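Local structure of oxalate biosynthetic component 1 (5IKY) at residues S1006-I1011 and V1050-G1055. The protein is a bifunctional enzyme of quorum sensing-dependent oxalate production, combining serine hydrolase activity with an additional lyase activity. Residues are numbered along the deposited sequence; the frame is centred on the assembly and turned at random.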
loop_
_atom_site.group_PDB
_atom_site.type_symbol
_atom_site.label_atom_id
_atom_site.label_comp_id
_atom_site.label_asym_id
_atom_site.label_seq_id
_atom_site.Cartn_x
_atom_site.Cartn_y
_atom_site.Cartn_z
ATOM N N SER A 1006 12.284 12.436 7.408
ATOM C CA SER A 1006 13.190 11.819 6.446
ATOM C C SER A 1006 12.417 10.960 5.451
ATOM O O SER A 1006 11.526 10.206 5.838
ATOM C CB SER A 1006 14.246 10.974 7.165
ATOM O OG SER A 1006 15.157 10.395 6.246
ATOM N N ARG A 1007 12.763 11.077 4.171
ATOM C CA ARG A 1007 12.088 10.314 3.124
ATOM C C ARG A 1007 12.578 8.868 3.054
ATOM O O ARG A 1007 11.940 8.018 2.430
ATOM C CB ARG A 1007 12.279 10.989 1.764
ATOM C CG ARG A 1007 11.665 12.374 1.656
ATOM C CD ARG A 1007 11.838 12.933 0.252
ATOM N NE ARG A 1007 11.286 14.280 0.121
ATOM C CZ ARG A 1007 10.060 14.546 -0.317
ATOM N NH1 ARG A 1007 9.250 13.556 -0.670
ATOM N NH2 ARG A 1007 9.644 15.802 -0.403
ATOM N N HIS A 1008 13.711 8.595 3.696
ATOM C CA HIS A 1008 14.309 7.263 3.677
ATOM C C HIS A 1008 13.439 6.216 4.372
ATOM O O HIS A 1008 13.531 5.026 4.070
ATOM C CB HIS A 1008 15.696 7.294 4.326
ATOM C CG HIS A 1008 16.726 8.022 3.519
ATOM N ND1 HIS A 1008 17.130 7.597 2.272
ATOM C CD2 HIS A 1008 17.439 9.143 3.784
ATOM C CE1 HIS A 1008 18.045 8.427 1.800
ATOM N NE2 HIS A 1008 18.250 9.373 2.700
ATOM N N TYR A 1009 12.597 6.661 5.299
ATOM C CA TYR A 1009 11.738 5.754 6.057
ATOM C C TYR A 1009 10.529 5.287 5.249
ATOM O O TYR A 1009 9.814 4.374 5.663
ATOM C CB TYR A 1009 11.252 6.423 7.346
ATOM C CG TYR A 1009 12.341 6.795 8.328
ATOM C CD1 TYR A 1009 13.559 6.126 8.340
ATOM C CD2 TYR A 1009 12.144 7.812 9.252
ATOM C CE1 TYR A 1009 14.552 6.468 9.242
ATOM C CE2 TYR A 1009 13.126 8.159 10.157
ATOM C CZ TYR A 1009 14.327 7.487 10.147
ATOM O OH TYR A 1009 15.303 7.839 11.048
ATOM N N VAL A 1010 10.301 5.919 4.102
ATOM C CA VAL A 1010 9.119 5.636 3.294
ATOM C C VAL A 1010 9.405 4.628 2.185
ATOM O O VAL A 1010 10.283 4.845 1.345
ATOM C CB VAL A 1010 8.556 6.925 2.665
ATOM C CG1 VAL A 1010 7.336 6.614 1.804
ATOM C CG2 VAL A 1010 8.209 7.932 3.749
ATOM N N ILE A 1011 8.654 3.530 2.184
ATOM C CA ILE A 1011 8.813 2.490 1.173
ATOM C C ILE A 1011 7.909 2.740 -0.030
ATOM O O ILE A 1011 6.692 2.867 0.103
ATOM C CB ILE A 1011 8.510 1.086 1.744
ATOM C CG1 ILE A 1011 9.489 0.743 2.869
ATOM C CG2 ILE A 1011 8.597 0.033 0.647
ATOM C CD1 ILE A 1011 9.310 -0.652 3.444
ATOM N N VAL A 1050 25.784 9.066 9.761
ATOM C CA VAL A 1050 24.509 8.407 10.015
ATOM C C VAL A 1050 24.301 7.194 9.111
ATOM O O VAL A 1050 24.302 7.312 7.885
ATOM C CB VAL A 1050 23.327 9.376 9.830
ATOM C CG1 VAL A 1050 22.005 8.642 10.008
ATOM C CG2 VAL A 1050 23.434 10.538 10.809
ATOM N N ALA A 1051 24.126 6.030 9.729
ATOM C CA ALA A 1051 23.835 4.802 9.000
ATOM C C ALA A 1051 22.334 4.551 8.965
ATOM O O ALA A 1051 21.767 4.003 9.910
ATOM C CB ALA A 1051 24.551 3.625 9.634
ATOM N N ARG A 1052 21.696 4.949 7.871
ATOM C CA ARG A 1052 20.249 4.827 7.742
ATOM C C ARG A 1052 19.852 3.516 7.069
ATOM O O ARG A 1052 20.167 3.291 5.901
ATOM C CB ARG A 1052 19.690 6.009 6.947
ATOM C CG ARG A 1052 18.191 6.209 7.085
ATOM C CD ARG A 1052 17.874 7.280 8.114
ATOM N NE ARG A 1052 18.452 8.570 7.749
ATOM C CZ ARG A 1052 18.289 9.689 8.448
ATOM N NH1 ARG A 1052 17.563 9.682 9.558
ATOM N NH2 ARG A 1052 18.852 10.818 8.038
ATOM N N LEU A 1053 19.159 2.651 7.806
ATOM C CA LEU A 1053 18.645 1.412 7.229
ATOM C C LEU A 1053 17.315 1.664 6.527
ATOM O O LEU A 1053 16.414 2.291 7.090
ATOM C CB LEU A 1053 18.469 0.331 8.300
ATOM C CG LEU A 1053 19.670 -0.130 9.129
ATOM C CD1 LEU A 1053 19.439 -1.550 9.627
ATOM C CD2 LEU A 1053 20.971 -0.038 8.349
ATOM N N THR A 1054 17.194 1.173 5.298
ATOM C CA THR A 1054 15.965 1.336 4.531
ATOM C C THR A 1054 15.307 -0.012 4.251
ATOM O O THR A 1054 15.985 -1.035 4.161
ATOM C CB THR A 1054 16.218 2.062 3.195
ATOM O OG1 THR A 1054 17.090 1.273 2.374
ATOM C CG2 THR A 1054 16.849 3.424 3.437
ATOM N N GLY A 1055 13.984 0.000 4.118
ATOM C CA GLY A 1055 13.233 -1.205 3.819
ATOM C C GLY A 1055 12.878 -2.002 5.057
ATOM O O GLY A 1055 12.273 -3.070 4.969
#
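Arg1052 reaches from its strand to Ser1006, His1008 and Tyr1009 of the loop, and has more of its surface covered across the contact than any other residue of the two segments. The CB of Arg1052 points toward the loop. Arg1052 CG, set anti to the backbone N (chi1 -163°), lies 3.9 Å from His1008 CB. The chain then bends at chi2 and chi3, and Arg1052 CD comes within 3.6 Å of Tyr1009 CE1, a van der Waals contact of a methylene with an aromatic carbon. Arg1052 NE is 4.1 Å from His1008 CD2; the imidazole and guanidinium planes are inclined by 21°, and the two side chains cross at about a right angle.

The guanidinium lies between two side chains: Ser1006 OG sits over the centre of one face, 3.9 Å from Arg1052 CZ, while Val1050 CG1 covers the opposite face. Tyr1009 OH comes to the edge near the plane, 3.3 Å from Arg1052 NH1, and the tyrosine ring stands steeply to the guanidinium (79°). NH2 donates to Gln1042 OE1, and Asp991 OD2 forms a long, weak ion pair with NH1.

Beyond the arginine, Thr1054 CG2 packs 3.7 Å from His1008 O, whereas its OG1 is hydrogen-bonded to Thr1038 O. Ile1011 CD1 ends 4.0 Å from Gly1055 CA.

The contact thus lays the loop between helices 998-1002 and 1015-1025 against strand 1049-1054, next to the edge of the mixed sheet in the C-terminal alpha/beta-hydrolase region. This strand lies between strand 988-992, to which it runs parallel, and the antiparallel edge strand 1038-1043, while helix 1015-1025 touches Ile1011 and Thr1054 through Ala1017 and His1016.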